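Local structure of endosialidase (Enterobacteria phage phi92, 4HIZ) at residues W85-K89 / T292-T296; N346-P350 / T362-S367; N398-A402 / V474-V479; Y409-T413 / L484-F488. The protein hydrolyses internal alpha-2,8 and alpha-2,9 linkages of sialic acid polymers as a phage endosialidase. All coordinates share one frame. Residue numbers count along the deposited sequence, not the author numbering.

All four contacts lie in the catalytic beta-propeller domain. Interaction 1 closes first along the chain; interaction 2 follows within one blade. Interactions 3 and 4 come last and alternate, since strands 401-404 and 407-413 of one blade pack on strands 473-480 and 483-490 of the next; their centres are about 5 Å apart. The centre of interaction 1 is about 8 Å from that of interaction 3, and its loop 85-89 meets it through the hydrogen bond of Asp88 with Ser476. Interaction 2, about 14 Å from both, centre to centre, joins interaction 1 through His293 and Pro350 and interaction 3 through Thr362 and Leu399. Loop 85-89 thus ties neighbouring blades together in the buried interior.

Interaction 1: residues W85-K89 / T292-T296; sequences WTQDK and THSFT. With EDO (1,2-ethanediol), chain J.
A loop of the beta-propeller, 85-89, meets strand 291-297, the first strand of a four-stranded blade. The loop is irregular, with a cis peptide between Gln87 and Asp88; the strand is extended, but Ser294 has positive phi (80°, psi 158°). Asp88 and Ser294 are the closest pair, CA to CA 4.5 Å. Asp88, chi1 t, points at the strand, and its OD2 accepts a hydrogen bond from Ser294 OG at 2.6 Å. Its CB sits over one face of the His293 ring (chi1 t), 4.2 Å from the centroid, a CH-pi contact. At the ring edge Gln87 NE2 donates to His293 NE2 at 3.1 Å; this amide also bonds Glu349, while His293 ND1 bonds Pro350 O. Behind, Lys89 NZ folds back onto Trp85 O and Gln87 O, 2.7 Å from each. With NE2 accepting, His293 is consistent with the neutral, ND1-protonated form, and the charge of the buried Asp88 carboxylate is offset by a salt bridge to Lys353, while the hydroxyls of Ser294 and Ser476 hydrogen-bond OD2 and OD1.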
loop_
_atom_site.group_PDB
_atom_site.type_symbol
_atom_site.label_atom_id
_atom_site.label_comp_id
_atom_site.label_asym_id
_atom_site.label_seq_id
_atom_site.Cartn_x
_atom_site.Cartn_y
_atom_site.Cartn_z
ATOM N N TRP A 85 -19.162 9.652 9.196
ATOM C CA TRP A 85 -20.121 9.355 10.295
ATOM C C TRP A 85 -19.613 8.324 11.314
ATOM O O TRP A 85 -20.209 7.230 11.449
ATOM C CB TRP A 85 -21.503 8.889 9.732
ATOM C CG TRP A 85 -22.028 9.827 8.654
ATOM C CD1 TRP A 85 -22.593 11.077 8.824
ATOM C CD2 TRP A 85 -22.021 9.567 7.250
ATOM N NE1 TRP A 85 -22.906 11.611 7.582
ATOM C CE2 TRP A 85 -22.581 10.701 6.605
ATOM C CE3 TRP A 85 -21.634 8.465 6.472
ATOM C CZ2 TRP A 85 -22.693 10.795 5.203
ATOM C CZ3 TRP A 85 -21.752 8.558 5.064
ATOM C CH2 TRP A 85 -22.321 9.705 4.453
ATOM N N THR A 86 -18.564 8.663 12.066
ATOM C CA THR A 86 -18.338 7.893 13.298
ATOM C C THR A 86 -19.480 8.153 14.299
ATOM O O THR A 86 -19.677 7.327 15.182
ATOM C CB THR A 86 -17.033 8.260 13.995
ATOM O OG1 THR A 86 -17.101 9.637 14.373
ATOM C CG2 THR A 86 -15.801 8.020 13.032
ATOM N N GLN A 87 -20.228 9.257 14.146
ATOM C CA GLN A 87 -21.300 9.588 15.132
ATOM C C GLN A 87 -22.239 8.399 15.330
ATOM O O GLN A 87 -22.623 7.747 14.354
ATOM C CB GLN A 87 -22.125 10.823 14.687
ATOM C CG GLN A 87 -22.820 10.612 13.376
ATOM C CD GLN A 87 -23.687 11.818 12.936
ATOM O OE1 GLN A 87 -23.877 12.039 11.742
ATOM N NE2 GLN A 87 -24.234 12.569 13.904
ATOM N N ASP A 88 -22.561 8.053 16.585
ATOM C CA ASP A 88 -21.730 8.290 17.762
ATOM C C ASP A 88 -21.446 6.881 18.297
ATOM O O ASP A 88 -22.198 6.372 19.148
ATOM C CB ASP A 88 -22.455 9.146 18.818
ATOM C CG ASP A 88 -21.605 9.385 20.061
ATOM O OD1 ASP A 88 -20.356 9.187 19.987
ATOM O OD2 ASP A 88 -22.173 9.762 21.126
ATOM N N LYS A 89 -20.393 6.254 17.775
ATOM C CA LYS A 89 -20.184 4.810 17.879
ATOM C C LYS A 89 -18.843 4.407 18.438
ATOM O O LYS A 89 -18.603 3.203 18.618
ATOM C CB LYS A 89 -20.271 4.166 16.464
ATOM C CG LYS A 89 -21.674 4.314 15.819
ATOM C CD LYS A 89 -21.738 3.586 14.475
ATOM C CE LYS A 89 -20.948 4.387 13.360
ATOM N NZ LYS A 89 -21.760 5.635 12.894
ATOM N N THR A 292 -31.595 6.622 15.127
ATOM C CA THR A 292 -31.008 6.212 16.406
ATOM C C THR A 292 -29.520 6.591 16.379
ATOM O O THR A 292 -28.855 6.497 15.319
ATOM C CB THR A 292 -31.173 4.702 16.679
ATOM O OG1 THR A 292 -30.609 3.913 15.627
ATOM C CG2 THR A 292 -32.694 4.315 16.794
ATOM N N HIS A 293 -29.012 7.011 17.531
ATOM C CA HIS A 293 -27.737 7.745 17.543
ATOM C C HIS A 293 -27.189 7.782 18.948
ATOM O O HIS A 293 -27.909 8.187 19.881
ATOM C CB HIS A 293 -27.991 9.177 17.011
ATOM C CG HIS A 293 -26.784 10.079 17.025
ATOM N ND1 HIS A 293 -26.437 10.835 18.127
ATOM C CD2 HIS A 293 -25.879 10.391 16.057
ATOM C CE1 HIS A 293 -25.376 11.582 17.834
ATOM N NE2 HIS A 293 -25.030 11.336 16.583
ATOM N N SER A 294 -25.943 7.313 19.127
ATOM C CA SER A 294 -25.261 7.317 20.430
ATOM C C SER A 294 -25.718 6.135 21.304
ATOM O O SER A 294 -26.814 5.565 21.119
ATOM C CB SER A 294 -25.435 8.671 21.172
ATOM O OG SER A 294 -24.404 8.871 22.132
ATOM N N PHE A 295 -24.867 5.790 22.250
ATOM C CA PHE A 295 -25.055 4.581 23.053
ATOM C C PHE A 295 -24.354 4.823 24.369
ATOM O O PHE A 295 -23.210 5.303 24.398
ATOM C CB PHE A 295 -24.405 3.380 22.329
ATOM C CG PHE A 295 -24.487 2.092 23.083
ATOM C CD1 PHE A 295 -23.468 1.730 23.954
ATOM C CD2 PHE A 295 -25.571 1.238 22.901
ATOM C CE1 PHE A 295 -23.509 0.490 24.649
ATOM C CE2 PHE A 295 -25.645 0.013 23.587
ATOM C CZ PHE A 295 -24.610 -0.359 24.460
ATOM N N THR A 296 -24.982 4.451 25.486
ATOM C CA THR A 296 -24.213 4.469 26.733
ATOM C C THR A 296 -24.745 3.415 27.714
ATOM O O THR A 296 -25.951 3.133 27.785
ATOM C CB THR A 296 -24.211 5.886 27.385
ATOM O OG1 THR A 296 -23.301 5.920 28.490
ATOM C CG2 THR A 296 -25.612 6.266 27.894
HETATM C C1 EDO J . -18.932 6.580 29.303
HETATM O O1 EDO J . -18.116 5.818 28.403
HETATM C C2 EDO J . -20.303 5.928 29.482
HETATM O O2 EDO J . -20.683 5.177 28.303
HETATM O O HOH W 1 -21.764 6.508 21.917
#

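Interaction 2: residues N346-P350 / T362-S367; sequences NAAEP and TTRGTS. With NA (sodium ion), chain B.
Segments 346-350 and 362-367 run antiparallel, their strand axes 4.6 Å apart at closest and 139° between directions. Ala348 and Arg364 form a hydrogen-bonded pair (Ala348 N to Arg364 O and Arg364 N to Ala348 O, both 2.9 Å), Ala347 and Gly365 a non-hydrogen-bonded one; Thr366 N also donates a hydrogen bond to Asn346 O at 2.9 Å. Glu349 (phi/psi 50/63°) and Pro350 together lie across from Thr363 in a beta bulge, with pairing resumed by Thr362 and Cys351. Of the charged groups, Arg364, extended with chi1 to chi3 all t, makes a salt bridge from NH1 to Glu349 OE1 at 2.9 Å. In van der Waals contact, Ala347 CB lies 4.1 Å from Thr363 CB, and Ala348 CB 3.8 Å from Thr366 CG2. A sodium ion sits 2.7 Å from Ser367 OG, itself also hydrogen-bonded with Ser369 N, and 2.6 Å from water 3, which Asn346 ND2 holds at 2.8 Å. This is a bulged beta hairpin, made by the first two strands of a propeller blade.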
loop_
_atom_site.group_PDB
_atom_site.type_symbol
_atom_site.label_atom_id
_atom_site.label_comp_id
_atom_site.label_asym_id
_atom_site.label_seq_id
_atom_site.Cartn_x
_atom_site.Cartn_y
_atom_site.Cartn_z
ATOM N N ASN A 346 -36.304 22.019 16.674
ATOM C CA ASN A 346 -35.050 22.331 15.960
ATOM C C ASN A 346 -33.817 21.582 16.490
ATOM O O ASN A 346 -32.728 22.150 16.559
ATOM C CB ASN A 346 -34.771 23.830 16.049
ATOM C CG ASN A 346 -35.951 24.669 15.570
ATOM O OD1 ASN A 346 -36.524 25.500 16.314
ATOM N ND2 ASN A 346 -36.344 24.431 14.349
ATOM N N ALA A 347 -33.993 20.316 16.838
ATOM C CA ALA A 347 -32.907 19.531 17.440
ATOM C C ALA A 347 -32.868 18.120 16.867
ATOM O O ALA A 347 -33.867 17.627 16.320
ATOM C CB ALA A 347 -33.059 19.521 18.979
ATOM N N ALA A 348 -31.711 17.466 17.013
ATOM C CA ALA A 348 -31.484 16.140 16.448
ATOM C C ALA A 348 -30.313 15.492 17.173
ATOM O O ALA A 348 -29.590 16.164 17.922
ATOM C CB ALA A 348 -31.100 16.279 14.953
ATOM N N GLU A 349 -30.150 14.186 16.939
ATOM C CA GLU A 349 -28.877 13.497 17.184
ATOM C C GLU A 349 -28.264 13.744 18.542
ATOM O O GLU A 349 -27.154 14.282 18.651
ATOM C CB GLU A 349 -27.889 13.875 16.072
ATOM C CG GLU A 349 -28.316 13.254 14.750
ATOM C CD GLU A 349 -27.467 13.693 13.558
ATOM O OE1 GLU A 349 -26.519 14.497 13.737
ATOM O OE2 GLU A 349 -27.767 13.243 12.427
ATOM N N PRO A 350 -28.963 13.326 19.599
ATOM C CA PRO A 350 -28.396 13.451 20.944
ATOM C C PRO A 350 -27.153 12.579 21.146
ATOM O O PRO A 350 -27.163 11.416 20.742
ATOM C CB PRO A 350 -29.523 12.950 21.857
ATOM C CG PRO A 350 -30.319 11.998 20.956
ATOM C CD PRO A 350 -30.298 12.690 19.605
ATOM N N THR A 362 -26.230 15.922 24.927
ATOM C CA THR A 362 -26.172 17.172 24.142
ATOM C C THR A 362 -26.981 16.997 22.882
ATOM O O THR A 362 -27.104 15.875 22.380
ATOM C CB THR A 362 -24.723 17.473 23.655
ATOM O OG1 THR A 362 -24.259 16.380 22.856
ATOM C CG2 THR A 362 -23.792 17.696 24.818
ATOM N N THR A 363 -27.517 18.100 22.336
ATOM C CA THR A 363 -28.257 17.994 21.090
ATOM C C THR A 363 -27.516 18.705 19.988
ATOM O O THR A 363 -26.662 19.564 20.240
ATOM C CB THR A 363 -29.653 18.682 21.172
ATOM O OG1 THR A 363 -29.471 20.062 21.496
ATOM C CG2 THR A 363 -30.539 18.038 22.257
ATOM N N ARG A 364 -27.846 18.313 18.769
ATOM C CA ARG A 364 -27.505 19.074 17.571
ATOM C C ARG A 364 -28.632 20.078 17.274
ATOM O O ARG A 364 -29.809 19.694 17.234
ATOM C CB ARG A 364 -27.457 18.120 16.383
ATOM C CG ARG A 364 -27.329 18.830 15.011
ATOM C CD ARG A 364 -27.097 17.766 13.950
ATOM N NE ARG A 364 -27.298 18.302 12.617
ATOM C CZ ARG A 364 -27.038 17.642 11.497
ATOM N NH1 ARG A 364 -26.552 16.408 11.537
ATOM N NH2 ARG A 364 -27.245 18.230 10.326
ATOM N N GLY A 365 -28.272 21.334 17.027
ATOM C CA GLY A 365 -29.249 22.343 16.582
ATOM C C GLY A 365 -29.439 22.205 15.073
ATOM O O GLY A 365 -28.456 21.940 14.344
ATOM N N THR A 366 -30.665 22.406 14.569
ATOM C CA THR A 366 -30.870 22.178 13.149
ATOM C C THR A 366 -31.145 23.457 12.375
ATOM O O THR A 366 -31.353 23.414 11.150
ATOM C CB THR A 366 -31.977 21.132 12.879
ATOM O OG1 THR A 366 -33.210 21.591 13.458
ATOM C CG2 THR A 366 -31.592 19.738 13.497
ATOM N N SER A 367 -31.090 24.598 13.058
ATOM C CA SER A 367 -31.285 25.883 12.369
ATOM C C SER A 367 -30.316 26.955 12.830
ATOM O O SER A 367 -30.090 27.147 14.021
ATOM C CB SER A 367 -32.728 26.371 12.570
ATOM O OG SER A 367 -32.923 27.697 12.074
HETATM NA NA NA B . -35.582 28.067 11.814
HETATM O O HOH W 2 -34.875 23.338 12.345
HETATM O O HOH W 3 -37.336 26.457 12.770
HETATM O O HOH W 4 -25.251 15.977 19.919
HETATM O O HOH W 5 -25.492 13.691 10.343
HETATM O O HOH W 6 -36.261 30.730 12.272
#

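Interaction 3: residues N398-A402 / V474-V479. With NA (sodium ion), chain C; EDO (1,2-ethanediol), chain L.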
loop_
_atom_site.group_PDB
_atom_site.type_symbol
_atom_site.label_atom_id
_atom_site.label_comp_id
_atom_site.label_asym_id
_atom_site.label_seq_id
_atom_site.Cartn_x
_atom_site.Cartn_y
_atom_site.Cartn_z
ATOM N N ASN A 398 -23.425 17.449 15.600
ATOM C CA ASN A 398 -23.585 16.781 16.888
ATOM C C ASN A 398 -22.442 17.226 17.803
ATOM O O ASN A 398 -21.417 17.737 17.331
ATOM C CB ASN A 398 -23.671 15.243 16.763
ATOM C CG ASN A 398 -22.383 14.626 16.281
ATOM O OD1 ASN A 398 -21.754 15.178 15.413
ATOM N ND2 ASN A 398 -22.004 13.494 16.812
ATOM N N LEU A 399 -22.605 17.018 19.106
ATOM C CA LEU A 399 -21.643 17.497 20.100
ATOM C C LEU A 399 -21.216 16.349 21.013
ATOM O O LEU A 399 -21.648 16.255 22.171
ATOM C CB LEU A 399 -22.231 18.628 20.952
ATOM C CG LEU A 399 -22.532 19.951 20.206
ATOM C CD1 LEU A 399 -23.076 21.000 21.204
ATOM C CD2 LEU A 399 -21.281 20.498 19.540
ATOM N N PRO A 400 -20.392 15.446 20.497
ATOM C CA PRO A 400 -19.949 14.314 21.331
ATOM C C PRO A 400 -18.986 14.777 22.410
ATOM O O PRO A 400 -18.342 15.854 22.329
ATOM C CB PRO A 400 -19.282 13.362 20.323
ATOM C CG PRO A 400 -18.678 14.339 19.312
ATOM C CD PRO A 400 -19.803 15.405 19.143
ATOM N N PHE A 401 -18.883 13.974 23.463
ATOM C CA PHE A 401 -18.169 14.454 24.631
ATOM C C PHE A 401 -17.767 13.295 25.515
ATOM O O PHE A 401 -18.297 12.176 25.380
ATOM C CB PHE A 401 -19.048 15.429 25.444
ATOM C CG PHE A 401 -20.279 14.783 26.029
ATOM C CD1 PHE A 401 -21.455 14.709 25.269
ATOM C CD2 PHE A 401 -20.261 14.246 27.325
ATOM C CE1 PHE A 401 -22.618 14.106 25.797
ATOM C CE2 PHE A 401 -21.441 13.651 27.854
ATOM C CZ PHE A 401 -22.586 13.569 27.084
ATOM N N ALA A 402 -16.824 13.561 26.412
ATOM C CA ALA A 402 -16.574 12.646 27.533
ATOM C C ALA A 402 -16.432 13.446 28.822
ATOM O O ALA A 402 -16.111 14.641 28.775
ATOM C CB ALA A 402 -15.241 11.872 27.272
ATOM N N VAL A 474 -19.502 15.324 12.351
ATOM C CA VAL A 474 -20.349 14.145 12.540
ATOM C C VAL A 474 -19.566 13.029 13.272
ATOM O O VAL A 474 -19.513 11.880 12.828
ATOM C CB VAL A 474 -21.038 13.650 11.218
ATOM C CG1 VAL A 474 -22.142 14.680 10.779
ATOM C CG2 VAL A 474 -20.043 13.377 10.046
ATOM N N GLY A 475 -18.991 13.417 14.408
ATOM C CA GLY A 475 -17.953 12.617 15.068
ATOM C C GLY A 475 -18.390 11.980 16.385
ATOM O O GLY A 475 -19.580 11.854 16.701
ATOM N N SER A 476 -17.376 11.541 17.124
ATOM C CA SER A 476 -17.632 10.719 18.313
ATOM C C SER A 476 -16.421 10.838 19.225
ATOM O O SER A 476 -15.292 11.082 18.745
ATOM C CB SER A 476 -17.826 9.291 17.817
ATOM O OG SER A 476 -18.126 8.411 18.884
ATOM N N VAL A 477 -16.628 10.683 20.537
ATOM C CA VAL A 477 -15.520 10.806 21.500
ATOM C C VAL A 477 -15.375 9.551 22.316
ATOM O O VAL A 477 -16.376 8.993 22.814
ATOM C CB VAL A 477 -15.768 12.013 22.453
ATOM C CG1 VAL A 477 -14.763 12.021 23.658
ATOM C CG2 VAL A 477 -15.703 13.352 21.617
ATOM N N CYS A 478 -14.125 9.112 22.502
ATOM C CA CYS A 478 -13.898 8.024 23.455
ATOM C C CYS A 478 -12.589 8.278 24.206
ATOM O O CYS A 478 -11.849 9.220 23.889
ATOM C CB CYS A 478 -13.851 6.656 22.736
ATOM S SG CYS A 478 -12.511 6.550 21.496
ATOM N N VAL A 479 -12.306 7.451 25.219
ATOM C CA VAL A 479 -11.140 7.698 26.063
ATOM C C VAL A 479 -10.420 6.406 26.318
ATOM O O VAL A 479 -11.055 5.364 26.565
ATOM C CB VAL A 479 -11.604 8.301 27.439
ATOM C CG1 VAL A 479 -10.471 8.334 28.486
ATOM C CG2 VAL A 479 -12.142 9.721 27.222
HETATM NA NA NA C . -17.647 6.644 23.041
HETATM C C1 EDO L . -14.433 3.533 26.447
HETATM O O1 EDO L . -15.345 3.170 25.413
HETATM C C2 EDO L . -14.655 4.950 26.981
HETATM O O2 EDO L . -14.660 5.866 25.903
HETATM O O HOH W 7 -18.876 15.979 15.733
HETATM O O HOH W 8 -17.357 9.515 25.432
HETATM O O HOH W 9 -18.297 5.374 25.505
#
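Two bumps shape this contact, Pro400 from one side and Val477 from the other. The Pro400 ring lies on the backbone at Gly475 and Ser476, with Pro400 CG 3.7 Å from Gly475 O and Pro400 CB 3.7 Å from Ser476 CA; glycine has no side chain to stand in the way, and Ser476 directs its CB away, its OG hydrogen-bonding with Asp88 OD1. One step on, Val477 (chi1 t) pushes CG2 against the Pro400-Phe401 peptide, 3.7 Å from both Pro400 C and Phe401 N. Ala402 then drops its CB between two valines, 3.6 Å from Val477 CG1 and 3.8 Å from Val479 CG2. The two segments run almost the same way, 4° apart end to end, as expected where the first strands of adjacent propeller blades lie side by side. At the loop end the fit is polar: Asn398 ND2 donates to Gly475 O at 2.9 Å, Gly475 N makes a weak bond of 3.4 Å to Asn398 OD1, and water 7 bridges those same two atoms. Farther along, water 8 donates to Phe401 O and Val477 O, 2.8 Å each. Val477 O also binds the sodium ion at 2.7 Å, together with Thr90 O and water 9.

Interaction 4: residues Y409-T413 / L484-F488; sequences YIFGT and LYYIF
Strands 409-413 and 484-488 run in the same general direction, 20° apart, with their axes approaching to 8.9 Å. That spacing belongs to two sheets packed through their side chains, not to neighbours within a sheet. In register, CA atoms of Tyr409 and Leu484 are 9.0 Å apart, Phe411 and Tyr486 7.2 Å, Thr413 and Phe488 8.7 Å; all six of these residues point their CB inward. In the middle, Phe411 (chi1 m) and Tyr486 (chi1 t) set their rings nearly parallel, planes at 21° and centroids 4.8 Å apart, but slid so far that each ring covers mainly the other's CB: Phe411 CB is 3.5 Å from the Tyr486 centroid, and Tyr486 CB 3.8 Å from the Phe411 centroid, two reciprocal CH-pi contacts. Leu484 (chi1 t) fills the space beside them, with CD2 3.5 Å from Phe411 CZ and CD1 3.9 Å from Tyr409 CB. At the far end Thr413 OG1 (chi1 m) and Tyr486 OH share a hydrogen bond of 2.8 Å, and Thr413 OG1 also bonds Thr436. Such face-to-face packing of second strands is characteristic of adjacent blades in a beta-propeller; here one takes its outermost strand, 71-75, from much earlier in the chain, consistent with ring closure.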
loop_
_atom_site.group_PDB
_atom_site.type_symbol
_atom_site.label_atom_id
_atom_site.label_comp_id
_atom_site.label_asym_id
_atom_site.label_seq_id
_atom_site.Cartn_x
_atom_site.Cartn_y
_atom_site.Cartn_z
ATOM N N TYR A 409 -15.656 17.414 28.270
ATOM C CA TYR A 409 -14.922 17.918 27.090
ATOM C C TYR A 409 -15.832 17.671 25.896
ATOM O O TYR A 409 -16.108 16.507 25.548
ATOM C CB TYR A 409 -13.613 17.154 26.897
ATOM C CG TYR A 409 -12.511 17.510 27.844
ATOM C CD1 TYR A 409 -12.504 17.039 29.144
ATOM C CD2 TYR A 409 -11.431 18.266 27.417
ATOM C CE1 TYR A 409 -11.458 17.344 29.991
ATOM C CE2 TYR A 409 -10.402 18.566 28.257
ATOM C CZ TYR A 409 -10.414 18.099 29.541
ATOM O OH TYR A 409 -9.373 18.396 30.395
ATOM N N ILE A 410 -16.326 18.766 25.297
ATOM C CA ILE A 410 -17.363 18.715 24.266
ATOM C C ILE A 410 -16.808 19.261 22.947
ATOM O O ILE A 410 -16.212 20.331 22.959
ATOM C CB ILE A 410 -18.595 19.560 24.685
ATOM C CG1 ILE A 410 -19.122 19.040 26.031
ATOM C CG2 ILE A 410 -19.677 19.475 23.605
ATOM C CD1 ILE A 410 -20.240 19.912 26.628
ATOM N N PHE A 411 -17.036 18.537 21.852
ATOM C CA PHE A 411 -16.433 18.852 20.550
ATOM C C PHE A 411 -17.521 19.047 19.508
ATOM O O PHE A 411 -18.556 18.379 19.534
ATOM C CB PHE A 411 -15.535 17.691 20.083
ATOM C CG PHE A 411 -14.318 17.473 20.940
ATOM C CD1 PHE A 411 -14.424 16.799 22.172
ATOM C CD2 PHE A 411 -13.100 17.977 20.562
ATOM C CE1 PHE A 411 -13.309 16.599 22.965
ATOM C CE2 PHE A 411 -11.946 17.762 21.357
ATOM C CZ PHE A 411 -12.041 17.076 22.550
ATOM N N GLY A 412 -17.250 19.897 18.528
ATOM C CA GLY A 412 -18.120 20.024 17.376
ATOM C C GLY A 412 -17.302 20.608 16.234
ATOM O O GLY A 412 -16.195 21.117 16.451
ATOM N N THR A 413 -17.835 20.477 15.036
ATOM C CA THR A 413 -17.130 20.974 13.835
ATOM C C THR A 413 -18.144 21.614 12.924
ATOM O O THR A 413 -19.183 21.015 12.659
ATOM C CB THR A 413 -16.481 19.790 13.097
ATOM O OG1 THR A 413 -15.583 19.099 13.982
ATOM C CG2 THR A 413 -15.706 20.245 11.847
ATOM N N LEU A 484 -7.741 11.257 25.397
ATOM C CA LEU A 484 -9.121 11.365 24.913
ATOM C C LEU A 484 -9.043 11.499 23.371
ATOM O O LEU A 484 -8.105 12.103 22.856
ATOM C CB LEU A 484 -9.742 12.613 25.545
ATOM C CG LEU A 484 -11.130 13.008 24.998
ATOM C CD1 LEU A 484 -11.958 13.712 26.119
ATOM C CD2 LEU A 484 -11.042 13.920 23.763
ATOM N N TYR A 485 -10.002 10.919 22.653
ATOM C CA TYR A 485 -10.017 10.934 21.186
ATOM C C TYR A 485 -11.335 11.530 20.696
ATOM O O TYR A 485 -12.412 11.030 21.036
ATOM C CB TYR A 485 -9.907 9.517 20.623
ATOM C CG TYR A 485 -8.660 8.815 21.134
ATOM C CD1 TYR A 485 -8.672 8.151 22.373
ATOM C CD2 TYR A 485 -7.471 8.811 20.399
ATOM C CE1 TYR A 485 -7.543 7.527 22.888
ATOM C CE2 TYR A 485 -6.353 8.177 20.898
ATOM C CZ TYR A 485 -6.390 7.547 22.119
ATOM O OH TYR A 485 -5.239 6.926 22.619
ATOM N N TYR A 486 -11.232 12.593 19.899
ATOM C CA TYR A 486 -12.390 13.052 19.123
ATOM C C TYR A 486 -12.146 12.548 17.718
ATOM O O TYR A 486 -11.172 12.966 17.068
ATOM C CB TYR A 486 -12.490 14.577 19.163
ATOM C CG TYR A 486 -13.507 15.214 18.191
ATOM C CD1 TYR A 486 -14.799 14.726 18.081
ATOM C CD2 TYR A 486 -13.154 16.305 17.383
ATOM C CE1 TYR A 486 -15.734 15.309 17.262
ATOM C CE2 TYR A 486 -14.073 16.911 16.531
ATOM C CZ TYR A 486 -15.368 16.396 16.474
ATOM O OH TYR A 486 -16.287 16.977 15.632
ATOM N N ILE A 487 -13.003 11.656 17.242
ATOM C CA ILE A 487 -12.741 10.964 15.982
ATOM C C ILE A 487 -13.880 11.364 15.067
ATOM O O ILE A 487 -15.069 11.178 15.395
ATOM C CB ILE A 487 -12.690 9.431 16.175
ATOM C CG1 ILE A 487 -11.688 9.113 17.296
ATOM C CG2 ILE A 487 -12.299 8.707 14.847
ATOM C CD1 ILE A 487 -11.438 7.603 17.491
ATOM N N PHE A 488 -13.534 11.922 13.917
ATOM C CA PHE A 488 -14.528 12.710 13.178
ATOM C C PHE A 488 -14.113 12.887 11.727
ATOM O O PHE A 488 -13.021 12.475 11.337
ATOM C CB PHE A 488 -14.728 14.081 13.839
ATOM C CG PHE A 488 -13.522 14.994 13.745
ATOM C CD1 PHE A 488 -12.378 14.732 14.485
ATOM C CD2 PHE A 488 -13.537 16.106 12.908
ATOM C CE1 PHE A 488 -11.250 15.557 14.417
ATOM C CE2 PHE A 488 -12.431 16.944 12.825
ATOM C CZ PHE A 488 -11.278 16.673 13.591
#